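PDB 2V7S: putative lipoprotein LppA from Mycobacterium tuberculosis, which is of unknown function but, as a putative lipoprotein of pathogenic mycobacteria, is probably tethered to the cell membrane through a lipid. Local coordinates for residues Asp110-Pro115 with Gly185-Leu190; Ala61-Leu66 with Ile116-Met121; Ser52-Gly57 with Lys192-Pro197; Ala143-Thr148 with Asn167-Arg172; Thr148-Leu153 with Tyr162-Asn167. All blocks are in the same frame, centred on the assembly; numbering follows the deposited sequence.

Interaction 1. Residues Asp110-Pro115 with Gly185-Leu190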
# COMPACT_ATOMS: atom_id res chain seq x y z
N ASP A 110 5.67 7.56 -13.16
CA ASP A 110 6.78 6.93 -13.90
C ASP A 110 6.52 5.44 -14.19
O ASP A 110 7.31 4.76 -14.88
CB ASP A 110 8.08 7.07 -13.10
CG ASP A 110 7.99 6.36 -11.76
OD1 ASP A 110 7.01 6.61 -11.01
OD2 ASP A 110 8.91 5.54 -11.46
N ILE A 111 5.44 4.94 -13.63
CA ILE A 111 5.06 3.53 -13.78
C ILE A 111 3.80 3.34 -14.61
O ILE A 111 3.77 2.50 -15.50
CB ILE A 111 4.87 2.88 -12.39
CG1 ILE A 111 6.19 2.90 -11.62
CG2 ILE A 111 4.34 1.44 -12.52
CD1 ILE A 111 6.05 2.80 -10.12
N ALA A 112 2.73 4.05 -14.25
CA ALA A 112 1.44 3.89 -14.91
C ALA A 112 0.72 5.25 -14.91
O ALA A 112 0.98 6.08 -14.05
CB ALA A 112 0.61 2.89 -14.19
N ARG A 113 -0.13 5.47 -15.91
CA ARG A 113 -0.95 6.70 -16.01
C ARG A 113 -2.29 6.32 -16.58
O ARG A 113 -2.44 5.26 -17.20
CB ARG A 113 -0.29 7.75 -16.92
CG ARG A 113 1.00 8.33 -16.35
CD ARG A 113 1.73 9.21 -17.37
NE ARG A 113 3.10 9.42 -16.94
CZ ARG A 113 3.88 10.44 -17.32
NH1 ARG A 113 3.40 11.38 -18.14
NH2 ARG A 113 5.12 10.54 -16.85
N ARG A 114 -3.27 7.21 -16.38
CA ARG A 114 -4.59 7.07 -16.95
C ARG A 114 -4.59 7.94 -18.22
O ARG A 114 -4.29 9.17 -18.14
CB ARG A 114 -5.64 7.57 -15.94
CG ARG A 114 -5.73 6.73 -14.64
CD ARG A 114 -6.80 7.35 -13.70
NE ARG A 114 -8.18 7.20 -14.21
CZ ARG A 114 -9.20 8.03 -13.94
NH1 ARG A 114 -9.02 9.10 -13.17
NH2 ARG A 114 -10.42 7.82 -14.46
N PRO A 115 -4.87 7.33 -19.40
CA PRO A 115 -4.87 8.14 -20.62
C PRO A 115 -6.01 9.15 -20.63
O PRO A 115 -7.05 8.90 -20.04
CB PRO A 115 -5.08 7.13 -21.74
CG PRO A 115 -5.59 5.88 -21.09
CD PRO A 115 -5.16 5.90 -19.66
N GLY A 185 -9.19 7.42 -19.23
CA GLY A 185 -9.28 5.96 -19.16
C GLY A 185 -8.85 5.40 -17.82
O GLY A 185 -8.54 6.12 -16.88
N ASP A 186 -8.87 4.08 -17.74
CA ASP A 186 -8.40 3.36 -16.60
C ASP A 186 -6.87 3.52 -16.58
O ASP A 186 -6.30 4.10 -17.50
CB ASP A 186 -8.83 1.90 -16.78
CG ASP A 186 -8.58 1.05 -15.56
OD1 ASP A 186 -8.40 1.59 -14.47
OD2 ASP A 186 -8.61 -0.18 -15.70
N CYS A 187 -6.23 3.00 -15.52
CA CYS A 187 -4.80 3.06 -15.31
C CYS A 187 -4.12 2.01 -16.19
O CYS A 187 -4.61 0.86 -16.27
CB CYS A 187 -4.48 2.82 -13.80
SG CYS A 187 -2.71 2.90 -13.42
N PHE A 188 -3.05 2.38 -16.90
CA PHE A 188 -2.28 1.40 -17.71
C PHE A 188 -0.82 1.64 -17.43
O PHE A 188 -0.44 2.77 -17.27
CB PHE A 188 -2.50 1.58 -19.23
CG PHE A 188 -3.90 1.27 -19.70
CD1 PHE A 188 -4.93 2.20 -19.51
CD2 PHE A 188 -4.21 0.05 -20.32
CE1 PHE A 188 -6.26 1.92 -19.91
CE2 PHE A 188 -5.53 -0.24 -20.76
CZ PHE A 188 -6.55 0.73 -20.54
N LEU A 189 -0.03 0.58 -17.39
CA LEU A 189 1.43 0.67 -17.34
C LEU A 189 1.96 1.35 -18.58
O LEU A 189 1.50 1.09 -19.70
CB LEU A 189 2.03 -0.75 -17.26
CG LEU A 189 1.64 -1.70 -16.11
CD1 LEU A 189 2.34 -3.06 -16.20
CD2 LEU A 189 2.05 -1.00 -14.79
N LEU A 190 2.96 2.21 -18.40
CA LEU A 190 3.68 2.76 -19.52
C LEU A 190 4.38 1.64 -20.31
O LEU A 190 4.79 0.64 -19.72
CB LEU A 190 4.75 3.73 -18.96
CG LEU A 190 4.24 4.88 -18.08
CD1 LEU A 190 5.40 5.71 -17.50
CD2 LEU A 190 3.29 5.80 -18.87
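Arg113 and Phe188 form the hydrogen-bonded antiparallel pair of this contact, with Phe188 N 3.0 Å from Arg113 O and Arg113 N 3.0 Å from Phe188 O. Beside it Ala112 and Leu189 make a non-hydrogen-bonded pair, and Leu190 N, at the N-cap of the following helix, donates to Ile111 O. These bonds join the last two strands of a small three-stranded antiparallel sheet. Packing is close beside Ala112, whose CB lies 3.4 Å from Cys187 SG, the sulfur that closes the disulfide to Cys104. The sulfur stands anti to its own backbone nitrogen (chi1 -179°), which brings it against the Ala112 methyl. The Pro115 end is tight as well: Pro115 CD comes 3.7 Å from Phe188 CD1, proline and ring crossing at about a right angle, and Gly185 N gives a short bond of 2.7 Å to Pro115 O. The opposite end is looser: Asp110 is exposed and meets Leu190 CD1 with its backbone carbonyl, while the extended Arg113 brushes Leu190 CD2 with its CD and takes its polar partners from Ala109 and Asn100. Arg114, bent at chi3, donates from NE to Gly185 O at 2.9 Å, the oxygen lying 30° out of the guanidinium plane, and from NH2 to Gly168 O. Main-chain bonds thus hold the sheet, the disulfide ties its flanking segments, and Asp186 O, 3.0 Å from Pro115 CD, is buried without a polar partner.

Interaction 2. Residues Ala61-Leu66 with Ile116-Met121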
# COMPACT_ATOMS: atom_id res chain seq x y z
N ALA A 61 -0.82 2.87 -26.03
CA ALA A 61 -1.84 2.28 -26.92
C ALA A 61 -3.24 2.71 -26.48
O ALA A 61 -4.09 3.02 -27.30
CB ALA A 61 -1.75 0.72 -26.93
N ALA A 62 -3.48 2.70 -25.18
CA ALA A 62 -4.79 3.07 -24.66
C ALA A 62 -5.18 4.50 -25.01
O ALA A 62 -6.36 4.77 -25.21
CB ALA A 62 -4.80 2.93 -23.16
N ARG A 63 -4.22 5.41 -24.99
CA ARG A 63 -4.46 6.83 -25.25
C ARG A 63 -4.84 7.01 -26.71
O ARG A 63 -5.76 7.77 -27.03
CB ARG A 63 -3.20 7.69 -24.91
CG ARG A 63 -3.43 9.19 -25.27
CD ARG A 63 -2.18 10.05 -25.09
NE ARG A 63 -2.00 10.98 -26.20
CZ ARG A 63 -2.78 12.02 -26.51
NH1 ARG A 63 -3.87 12.36 -25.78
NH2 ARG A 63 -2.44 12.74 -27.58
N GLU A 64 -4.12 6.30 -27.59
CA GLU A 64 -4.44 6.27 -29.02
C GLU A 64 -5.89 5.80 -29.29
O GLU A 64 -6.64 6.44 -30.07
CB GLU A 64 -3.41 5.38 -29.76
CG GLU A 64 -3.71 5.22 -31.24
CD GLU A 64 -2.80 4.21 -31.93
OE1 GLU A 64 -1.60 4.50 -32.04
OE2 GLU A 64 -3.29 3.14 -32.38
N ARG A 65 -6.26 4.71 -28.65
CA ARG A 65 -7.57 4.10 -28.82
C ARG A 65 -8.69 4.95 -28.23
O ARG A 65 -9.79 5.01 -28.77
CB ARG A 65 -7.57 2.67 -28.21
CG ARG A 65 -6.89 1.64 -29.22
CD ARG A 65 -5.89 0.69 -28.62
NE ARG A 65 -5.18 0.03 -29.73
CZ ARG A 65 -4.10 0.49 -30.35
NH1 ARG A 65 -3.50 1.61 -29.95
NH2 ARG A 65 -3.60 -0.20 -31.36
N LEU A 66 -8.39 5.60 -27.12
CA LEU A 66 -9.37 6.47 -26.51
C LEU A 66 -9.57 7.70 -27.35
O LEU A 66 -10.69 8.18 -27.46
CB LEU A 66 -8.91 6.92 -25.15
CG LEU A 66 -10.05 6.83 -24.17
CD1 LEU A 66 -10.54 5.34 -24.05
CD2 LEU A 66 -9.55 7.44 -22.83
N ILE A 116 -5.76 10.30 -21.27
CA ILE A 116 -6.77 11.31 -21.50
C ILE A 116 -6.82 11.45 -23.02
O ILE A 116 -5.80 11.71 -23.70
CB ILE A 116 -6.36 12.66 -20.87
CG1 ILE A 116 -6.25 12.56 -19.33
CG2 ILE A 116 -7.32 13.79 -21.34
CD1 ILE A 116 -5.61 13.80 -18.70
N ALA A 117 -8.00 11.22 -23.57
CA ALA A 117 -8.16 11.32 -25.02
C ALA A 117 -7.94 12.81 -25.46
O ALA A 117 -8.25 13.75 -24.68
CB ALA A 117 -9.54 10.81 -25.38
N ASN A 118 -7.38 13.05 -26.66
CA ASN A 118 -7.29 14.45 -27.13
C ASN A 118 -8.67 15.10 -26.92
O ASN A 118 -9.68 14.52 -27.33
CB ASN A 118 -6.90 14.53 -28.61
CG ASN A 118 -5.52 13.96 -28.91
OD1 ASN A 118 -4.79 13.53 -28.03
ND2 ASN A 118 -5.18 13.94 -30.17
N SER A 119 -8.69 16.26 -26.27
CA SER A 119 -9.92 17.02 -26.03
C SER A 119 -10.64 17.39 -27.35
O SER A 119 -10.01 17.79 -28.32
CB SER A 119 -9.64 18.31 -25.27
OG SER A 119 -8.87 18.05 -24.09
N VAL A 120 -11.96 17.26 -27.34
CA VAL A 120 -12.81 17.54 -28.47
C VAL A 120 -13.55 18.84 -28.15
O VAL A 120 -14.09 18.96 -27.05
CB VAL A 120 -13.82 16.40 -28.71
CG1 VAL A 120 -14.97 16.89 -29.61
CG2 VAL A 120 -13.12 15.16 -29.38
N MSE A 121 -13.54 19.80 -29.09
CA MSE A 121 -14.31 21.04 -28.95
C MSE A 121 -15.43 21.09 -29.99
O MSE A 121 -15.14 20.98 -31.19
CB MSE A 121 -13.38 22.21 -29.26
CG MSE A 121 -14.10 23.56 -29.26
SE MSE A 121 -14.38 24.11 -27.43
CE MSE A 121 -12.46 24.46 -26.99
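Arg63 leaves its helix with CG anti to the backbone N (chi1 176°) and then bends at chi3, carrying its guanidinium to Ile116 and Asn118, whose own CG stands anti to the carbonyl carbon (chi1 -63°). The contact lays helix 59-80 against the connection that leads into strand 120-122 of the six-stranded antiparallel sheet, a helix-on-sheet packing. NH1 of Arg63 donates to Ile116 O at 2.9 Å; the carbonyl sits at the edge of the guanidinium, close to its plane, and points almost straight at the nitrogen. The same group meets the Asn118 amide, the two side chains crossing at about a right angle and their flat groups inclined by 35°. Both terminal nitrogens approach Asn118 OD1, but at poor angles, and these bonds are weak. A second link comes from Thr67 on the same helix, whose OG1 bonds to Asn118 N and Arg63 O. Beside this polar patch the contact turns apolar. Leu66 points toward the connection, and its side chain also reaches Ile183 of the adjoining strand and Tyr145, while Ala117 likewise lies on Ile183. Within the pair, Leu66 CB is 3.9 Å from Ala117 CB, and Ala117 CB also comes 3.5 Å from Leu66 O.

Interaction 3. Residues Ser52-Gly57 with Lys192-Pro197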
# COMPACT_ATOMS: atom_id res chain seq x y z
N SER A 52 0.47 -8.03 -12.54
CA SER A 52 -0.94 -8.32 -12.83
C SER A 52 -1.59 -7.36 -13.84
O SER A 52 -2.69 -7.62 -14.34
CB SER A 52 -1.75 -8.36 -11.53
OG SER A 52 -1.97 -7.05 -11.08
N MSE A 53 -0.93 -6.24 -14.12
CA MSE A 53 -1.46 -5.20 -15.06
C MSE A 53 -0.83 -5.29 -16.46
O MSE A 53 -1.28 -4.60 -17.41
CB MSE A 53 -1.24 -3.80 -14.49
CG MSE A 53 -2.23 -3.45 -13.39
SE MSE A 53 -1.75 -1.78 -12.51
CE MSE A 53 -2.10 -0.63 -13.99
N ARG A 54 0.20 -6.13 -16.59
CA ARG A 54 0.85 -6.36 -17.89
C ARG A 54 -0.13 -6.73 -19.02
O ARG A 54 -0.14 -6.12 -20.12
CB ARG A 54 2.03 -7.33 -17.74
CG ARG A 54 3.23 -6.69 -17.02
CD ARG A 54 4.38 -7.70 -16.77
NE ARG A 54 5.42 -7.05 -15.98
CZ ARG A 54 6.42 -6.36 -16.50
NH1 ARG A 54 7.33 -5.77 -15.72
NH2 ARG A 54 6.53 -6.27 -17.81
N ASN A 55 -1.00 -7.69 -18.74
CA ASN A 55 -2.05 -8.08 -19.69
C ASN A 55 -2.92 -6.94 -20.29
O ASN A 55 -3.62 -7.16 -21.28
CB ASN A 55 -2.96 -9.10 -19.04
CG ASN A 55 -3.99 -8.44 -18.15
OD1 ASN A 55 -5.17 -8.37 -18.50
ND2 ASN A 55 -3.54 -7.90 -17.04
N LYS A 56 -2.92 -5.76 -19.67
CA LYS A 56 -3.79 -4.69 -20.13
C LYS A 56 -3.21 -3.93 -21.31
O LYS A 56 -3.92 -3.14 -21.94
CB LYS A 56 -4.12 -3.66 -19.03
CG LYS A 56 -4.82 -4.22 -17.78
CD LYS A 56 -4.87 -3.17 -16.64
CE LYS A 56 -5.52 -1.83 -17.04
NZ LYS A 56 -6.96 -1.91 -17.44
N GLY A 57 -1.92 -4.11 -21.59
CA GLY A 57 -1.33 -3.28 -22.64
C GLY A 57 -0.89 -1.93 -22.12
O GLY A 57 -1.08 -1.63 -20.95
N LYS A 192 7.33 1.56 -21.30
CA LYS A 192 8.68 1.31 -20.74
C LYS A 192 8.70 0.30 -19.57
O LYS A 192 9.67 -0.45 -19.40
CB LYS A 192 9.35 2.62 -20.34
CG LYS A 192 8.60 3.46 -19.30
CD LYS A 192 9.57 4.57 -18.80
CE LYS A 192 8.95 5.41 -17.72
NZ LYS A 192 9.82 6.60 -17.42
N VAL A 193 7.61 0.28 -18.79
CA VAL A 193 7.44 -0.75 -17.74
C VAL A 193 7.12 -2.12 -18.34
O VAL A 193 7.66 -3.15 -17.89
CB VAL A 193 6.39 -0.30 -16.65
CG1 VAL A 193 6.25 -1.34 -15.54
CG2 VAL A 193 6.80 1.07 -16.07
N LEU A 194 6.28 -2.14 -19.38
CA LEU A 194 6.00 -3.41 -20.07
C LEU A 194 7.26 -4.00 -20.66
O LEU A 194 7.38 -5.22 -20.73
CB LEU A 194 4.92 -3.23 -21.15
CG LEU A 194 3.58 -2.78 -20.56
CD1 LEU A 194 2.59 -2.36 -21.62
CD2 LEU A 194 2.97 -3.87 -19.76
N ASP A 195 8.21 -3.16 -21.04
CA ASP A 195 9.51 -3.66 -21.55
C ASP A 195 10.44 -4.19 -20.46
O ASP A 195 11.47 -4.79 -20.77
CB ASP A 195 10.23 -2.60 -22.40
CG ASP A 195 9.54 -2.37 -23.73
OD1 ASP A 195 8.67 -3.20 -24.10
OD2 ASP A 195 9.84 -1.37 -24.41
N LEU A 196 10.09 -3.96 -19.20
CA LEU A 196 10.85 -4.55 -18.08
C LEU A 196 10.45 -6.00 -17.91
O LEU A 196 9.29 -6.33 -18.06
CB LEU A 196 10.59 -3.78 -16.78
CG LEU A 196 10.92 -2.29 -16.87
CD1 LEU A 196 10.67 -1.66 -15.53
CD2 LEU A 196 12.37 -2.07 -17.33
N PRO A 197 11.42 -6.87 -17.55
CA PRO A 197 11.07 -8.29 -17.42
C PRO A 197 10.10 -8.39 -16.26
O PRO A 197 10.20 -7.62 -15.31
CB PRO A 197 12.40 -8.95 -17.04
CG PRO A 197 13.46 -7.94 -17.32
CD PRO A 197 12.82 -6.61 -17.19
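Arg54 reaches across to the carbonyls around the end of helix 191-194 and places NH2 among three backbone oxygens. Leu196 O is the nearest to Arg54 NH2, at 2.8 Å; Leu194 O lies 3.2 Å and Val193 O 3.3 Å from the same nitrogen, and all three bonds are weak because their angles are poor. Leu194 O is at the guanidinium edge, in its plane, whereas the carbonyl carbon of Pro197 lies over one face. The aliphatic part of the arginine runs past Leu194 in the opposite direction, with Arg54 CG 3.9 Å from Leu194 CD2. The other branch of the leucine goes to the backbone of Gly57, its CD1 3.5 Å from Gly57 C. Further out, the guanidinium is positioned by Asp51, one turn back, which makes a salt bridge to Arg54 NE; the chain, extended from CG to NE, spans the distance to the carbonyls. Leu189 supports both Arg54 and Leu194 from the small sheet. The contact joins the chain just after helix 37-53 to the region around the end of helix 191-194, where the clustered carbonyls probably gain from a nearby positive charge that Asp51 would partly balance.

Interaction 4. Residues Ala143-Thr148 with Asn167-Arg172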
# COMPACT_ATOMS: atom_id res chain seq x y z
N ALA A 143 -20.50 2.67 -22.67
CA ALA A 143 -20.90 1.34 -22.19
C ALA A 143 -19.95 0.26 -22.74
O ALA A 143 -19.74 -0.78 -22.09
CB ALA A 143 -22.35 1.02 -22.57
N LYS A 144 -19.35 0.52 -23.90
CA LYS A 144 -18.48 -0.49 -24.54
C LYS A 144 -17.21 -0.66 -23.72
O LYS A 144 -16.49 -1.64 -23.87
CB LYS A 144 -18.11 -0.09 -25.97
CG LYS A 144 -19.23 -0.06 -27.00
CD LYS A 144 -18.69 0.68 -28.26
CE LYS A 144 -19.67 0.69 -29.44
NZ LYS A 144 -19.09 1.43 -30.60
N TYR A 145 -16.90 0.37 -22.90
CA TYR A 145 -15.74 0.40 -22.01
C TYR A 145 -16.07 0.00 -20.53
O TYR A 145 -15.19 0.02 -19.66
CB TYR A 145 -15.06 1.78 -22.07
CG TYR A 145 -14.33 1.98 -23.38
CD1 TYR A 145 -14.99 2.52 -24.49
CD2 TYR A 145 -12.98 1.64 -23.51
CE1 TYR A 145 -14.35 2.69 -25.70
CE2 TYR A 145 -12.30 1.83 -24.71
CZ TYR A 145 -12.99 2.35 -25.80
OH TYR A 145 -12.36 2.52 -26.99
N GLY A 146 -17.34 -0.36 -20.28
CA GLY A 146 -17.83 -0.63 -18.94
C GLY A 146 -18.15 0.59 -18.08
O GLY A 146 -18.35 0.48 -16.88
N ALA A 147 -18.21 1.76 -18.71
CA ALA A 147 -18.63 2.97 -18.04
C ALA A 147 -20.16 3.15 -18.19
O ALA A 147 -20.66 3.47 -19.27
CB ALA A 147 -17.84 4.18 -18.57
N THR A 148 -20.90 2.89 -17.11
CA THR A 148 -22.37 2.93 -17.16
C THR A 148 -23.03 3.68 -15.99
O THR A 148 -24.26 3.73 -15.88
CB THR A 148 -22.96 1.48 -17.25
OG1 THR A 148 -22.50 0.70 -16.14
CG2 THR A 148 -22.50 0.77 -18.56
N ASN A 167 -15.46 1.17 -14.45
CA ASN A 167 -14.35 0.37 -14.92
C ASN A 167 -13.10 1.24 -15.01
O ASN A 167 -12.15 0.93 -15.74
CB ASN A 167 -14.74 -0.28 -16.26
CG ASN A 167 -13.84 -1.46 -16.65
OD1 ASN A 167 -13.34 -2.20 -15.80
ND2 ASN A 167 -13.68 -1.66 -17.97
N GLY A 168 -13.08 2.31 -14.23
CA GLY A 168 -11.95 3.23 -14.28
C GLY A 168 -11.94 4.23 -15.44
O GLY A 168 -11.01 5.05 -15.53
N TYR A 169 -12.98 4.21 -16.28
CA TYR A 169 -13.16 5.23 -17.34
C TYR A 169 -14.12 6.32 -16.92
O TYR A 169 -14.97 6.13 -16.00
CB TYR A 169 -13.65 4.61 -18.67
CG TYR A 169 -12.67 3.63 -19.25
CD1 TYR A 169 -12.56 2.34 -18.71
CD2 TYR A 169 -11.86 3.98 -20.34
CE1 TYR A 169 -11.68 1.41 -19.23
CE2 TYR A 169 -10.94 3.05 -20.85
CZ TYR A 169 -10.87 1.78 -20.27
OH TYR A 169 -10.01 0.84 -20.75
N GLU A 170 -13.99 7.49 -17.57
CA GLU A 170 -14.91 8.58 -17.34
C GLU A 170 -15.10 9.32 -18.66
O GLU A 170 -14.12 9.71 -19.26
CB GLU A 170 -14.45 9.52 -16.19
CG GLU A 170 -15.43 10.76 -15.96
CD GLU A 170 -14.99 11.75 -14.86
OE1 GLU A 170 -13.90 11.60 -14.28
OE2 GLU A 170 -15.75 12.70 -14.57
N PHE A 171 -16.35 9.47 -19.11
CA PHE A 171 -16.67 10.19 -20.35
C PHE A 171 -17.48 11.38 -19.94
O PHE A 171 -18.47 11.22 -19.24
CB PHE A 171 -17.52 9.32 -21.29
CG PHE A 171 -16.78 8.10 -21.84
CD1 PHE A 171 -16.38 7.06 -21.00
CD2 PHE A 171 -16.50 8.00 -23.20
CE1 PHE A 171 -15.71 5.94 -21.53
CE2 PHE A 171 -15.82 6.90 -23.71
CZ PHE A 171 -15.43 5.88 -22.89
N ARG A 172 -17.10 12.57 -20.41
CA ARG A 172 -17.81 13.78 -19.97
C ARG A 172 -18.06 14.74 -21.13
O ARG A 172 -17.13 15.14 -21.84
CB ARG A 172 -17.02 14.51 -18.89
CG ARG A 172 -17.90 15.52 -18.15
CD ARG A 172 -17.14 16.23 -17.05
NE ARG A 172 -18.03 17.10 -16.29
CZ ARG A 172 -17.63 17.92 -15.32
NH1 ARG A 172 -18.53 18.66 -14.69
NH2 ARG A 172 -16.34 18.00 -15.00
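Tyr145 O receives the side-chain amide of Asn167, with ND2 2.8 Å away in a nearly straight bond of 168°. The carbonyl oxygen lies in the amide plane of the asparagine, although the donor is tilted from the plane of the carbonyl. Asn167 CG is anti to the backbone N (chi1 -163°), which brings ND2 to the Tyr145 carbonyl, while its OD1 bonds to Arg40 of the second subunit. The accepting residue follows helix 128-143: a type I turn runs from Ala143 to Gly146, and Gly146, with positive phi, completes a Schellman motif that turns the chain toward strand 149-151. This C-terminal cap rests on strand 169-175 through a cluster of three aromatic residues. Tyr145 CB sits over the centre of the Tyr169 ring, a CH-pi contact at 4.1 Å from the centroid. The two tyrosine rings are oblique, their planes 49° apart, with Tyr145 CD2 3.6 Å from Tyr169 CE2. Tyr145 CD1 meets the edge of the Phe171 ring, 3.7 Å from Phe171 CZ and near the plane of that ring. Ala147 CB completes the patch, 4.0 Å from Phe171 CD1. Leu66 of helix 59-80 packs on both tyrosines, Tyr145 OH bonds to Thr69 of the same helix, and Phe171 also reaches Val138 and Ala142 on helix 128-143.

Interaction 5. Residues Thr148-Leu153 with Tyr162-Asn167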
# COMPACT_ATOMS: atom_id res chain seq x y z
N THR A 148 -20.90 2.89 -17.11
CA THR A 148 -22.37 2.93 -17.16
C THR A 148 -23.03 3.68 -15.99
O THR A 148 -24.26 3.73 -15.88
CB THR A 148 -22.96 1.48 -17.25
OG1 THR A 148 -22.50 0.70 -16.14
CG2 THR A 148 -22.50 0.77 -18.56
N THR A 149 -22.24 4.24 -15.09
CA THR A 149 -22.82 4.94 -13.95
C THR A 149 -22.93 6.41 -14.36
O THR A 149 -21.91 7.07 -14.60
CB THR A 149 -21.95 4.76 -12.68
OG1 THR A 149 -21.74 3.35 -12.45
CG2 THR A 149 -22.64 5.39 -11.43
N GLU A 150 -24.16 6.91 -14.41
CA GLU A 150 -24.47 8.20 -15.02
C GLU A 150 -24.59 9.28 -13.97
O GLU A 150 -25.00 8.97 -12.84
CB GLU A 150 -25.80 8.15 -15.78
CG GLU A 150 -25.76 7.46 -17.13
CD GLU A 150 -27.02 7.73 -17.95
OE1 GLU A 150 -28.09 7.93 -17.34
OE2 GLU A 150 -26.94 7.78 -19.19
N SER A 151 -24.25 10.52 -14.34
CA SER A 151 -24.58 11.71 -13.52
C SER A 151 -24.60 13.03 -14.31
O SER A 151 -24.18 13.09 -15.47
CB SER A 151 -23.67 11.84 -12.27
OG SER A 151 -22.33 12.07 -12.62
N SER A 152 -25.16 14.07 -13.68
CA SER A 152 -25.23 15.42 -14.24
C SER A 152 -25.18 16.41 -13.07
O SER A 152 -26.03 16.36 -12.17
CB SER A 152 -26.51 15.60 -15.06
OG SER A 152 -26.67 16.95 -15.55
N LEU A 153 -24.18 17.29 -13.06
CA LEU A 153 -24.11 18.37 -12.06
C LEU A 153 -25.13 19.48 -12.32
O LEU A 153 -25.44 20.24 -11.40
CB LEU A 153 -22.69 18.97 -11.98
CG LEU A 153 -21.57 18.08 -11.43
CD1 LEU A 153 -20.20 18.76 -11.54
CD2 LEU A 153 -21.84 17.63 -9.98
N TYR A 162 -23.06 16.00 -18.72
CA TYR A 162 -23.39 14.59 -18.74
C TYR A 162 -22.11 13.85 -18.46
O TYR A 162 -21.13 13.98 -19.21
CB TYR A 162 -23.99 14.13 -20.08
CG TYR A 162 -24.26 12.65 -20.08
CD1 TYR A 162 -23.41 11.78 -20.75
CD2 TYR A 162 -25.34 12.10 -19.37
CE1 TYR A 162 -23.61 10.40 -20.73
CE2 TYR A 162 -25.56 10.71 -19.35
CZ TYR A 162 -24.68 9.88 -20.04
OH TYR A 162 -24.82 8.52 -20.04
N ASP A 163 -22.10 13.04 -17.40
CA ASP A 163 -20.87 12.34 -17.05
C ASP A 163 -21.25 10.86 -16.84
O ASP A 163 -22.28 10.58 -16.21
CB ASP A 163 -20.30 12.99 -15.79
CG ASP A 163 -18.92 12.46 -15.42
OD1 ASP A 163 -18.84 11.38 -14.81
OD2 ASP A 163 -17.92 13.16 -15.70
N VAL A 164 -20.47 9.95 -17.40
CA VAL A 164 -20.69 8.51 -17.20
C VAL A 164 -19.33 7.84 -16.93
O VAL A 164 -18.31 8.09 -17.66
CB VAL A 164 -21.54 7.86 -18.36
CG1 VAL A 164 -20.86 7.97 -19.72
CG2 VAL A 164 -21.91 6.37 -18.05
N GLN A 165 -19.31 7.04 -15.85
CA GLN A 165 -18.07 6.42 -15.38
C GLN A 165 -18.28 4.95 -15.06
O GLN A 165 -19.40 4.49 -14.86
CB GLN A 165 -17.57 7.07 -14.09
CG GLN A 165 -17.45 8.55 -14.07
CD GLN A 165 -17.14 9.03 -12.68
OE1 GLN A 165 -16.79 8.22 -11.80
NE2 GLN A 165 -17.24 10.33 -12.46
N GLY A 166 -17.17 4.23 -14.98
CA GLY A 166 -17.20 2.83 -14.61
C GLY A 166 -15.95 2.19 -15.16
O GLY A 166 -15.45 2.60 -16.21
N ASN A 167 -15.46 1.17 -14.45
CA ASN A 167 -14.35 0.37 -14.92
C ASN A 167 -13.10 1.24 -15.01
O ASN A 167 -12.15 0.93 -15.74
CB ASN A 167 -14.74 -0.28 -16.26
CG ASN A 167 -13.84 -1.46 -16.65
OD1 ASN A 167 -13.34 -2.20 -15.80
ND2 ASN A 167 -13.68 -1.66 -17.97
O HOH W 1 -20.70 1.52 -14.47
O HOH W 2 -20.96 9.73 -13.30
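Strands 149-151 and 162-166 run antiparallel, with Thr149 facing Gln165 and Ser151 facing Asp163 as hydrogen-bonded pairs and Glu150 facing Val164 between them. Ser151 N meets Asp163 O at 2.7 Å, and Thr149 N meets Gln165 O at 2.9 Å. The latter carbonyl also takes a weak bond from Thr148 N, so two consecutive residues face Gln165, a classic beta bulge at the start of this hairpin's outer strand. On the face of Glu150 and Val164, the glutamate crosses Tyr162 obliquely, its CD at the edge of the ring, carboxylate and ring planes 86° apart. Tyr162 OH lies 2.4 Å from Glu150 OE2, a hydrogen bond whose length is doubtfully short. The tyrosine reaches it with CG anti to the backbone N (chi1 177°). Val164 CG2 packs 3.6 Å from Thr148 C. On the other face Gln165 NE2 donates to Asp163 OD1 at 3.0 Å. One water joins Thr148 OG1, Thr149 OG1 and Gln165 O, and a second lies 2.8 Å from Ser151 OG.

In the fold
Interactions 4 and 5 are neighbours, their centres 8 Å apart; they share Thr148 and Asn167, and Phe171 N lies 2.8 Å from Val164 O where strands 169-175 and 160-166 meet. Interaction 2 reaches the same six-stranded sheet and touches interaction 4 through Leu66, which packs on Tyr145 and Tyr169. Interaction 1, in the smaller sheet, meets interaction 2 where Pro115 lies against Ala62 and Arg63, and interaction 4 through Arg114 NH2 and Gly168 O, 3.0 Å apart. Interaction 3 adjoins interaction 1 at the salt bridge of Lys56 NZ and Asp186 OD2, also 3.0 Å, and is farthest from interaction 5, about 29 Å between centres.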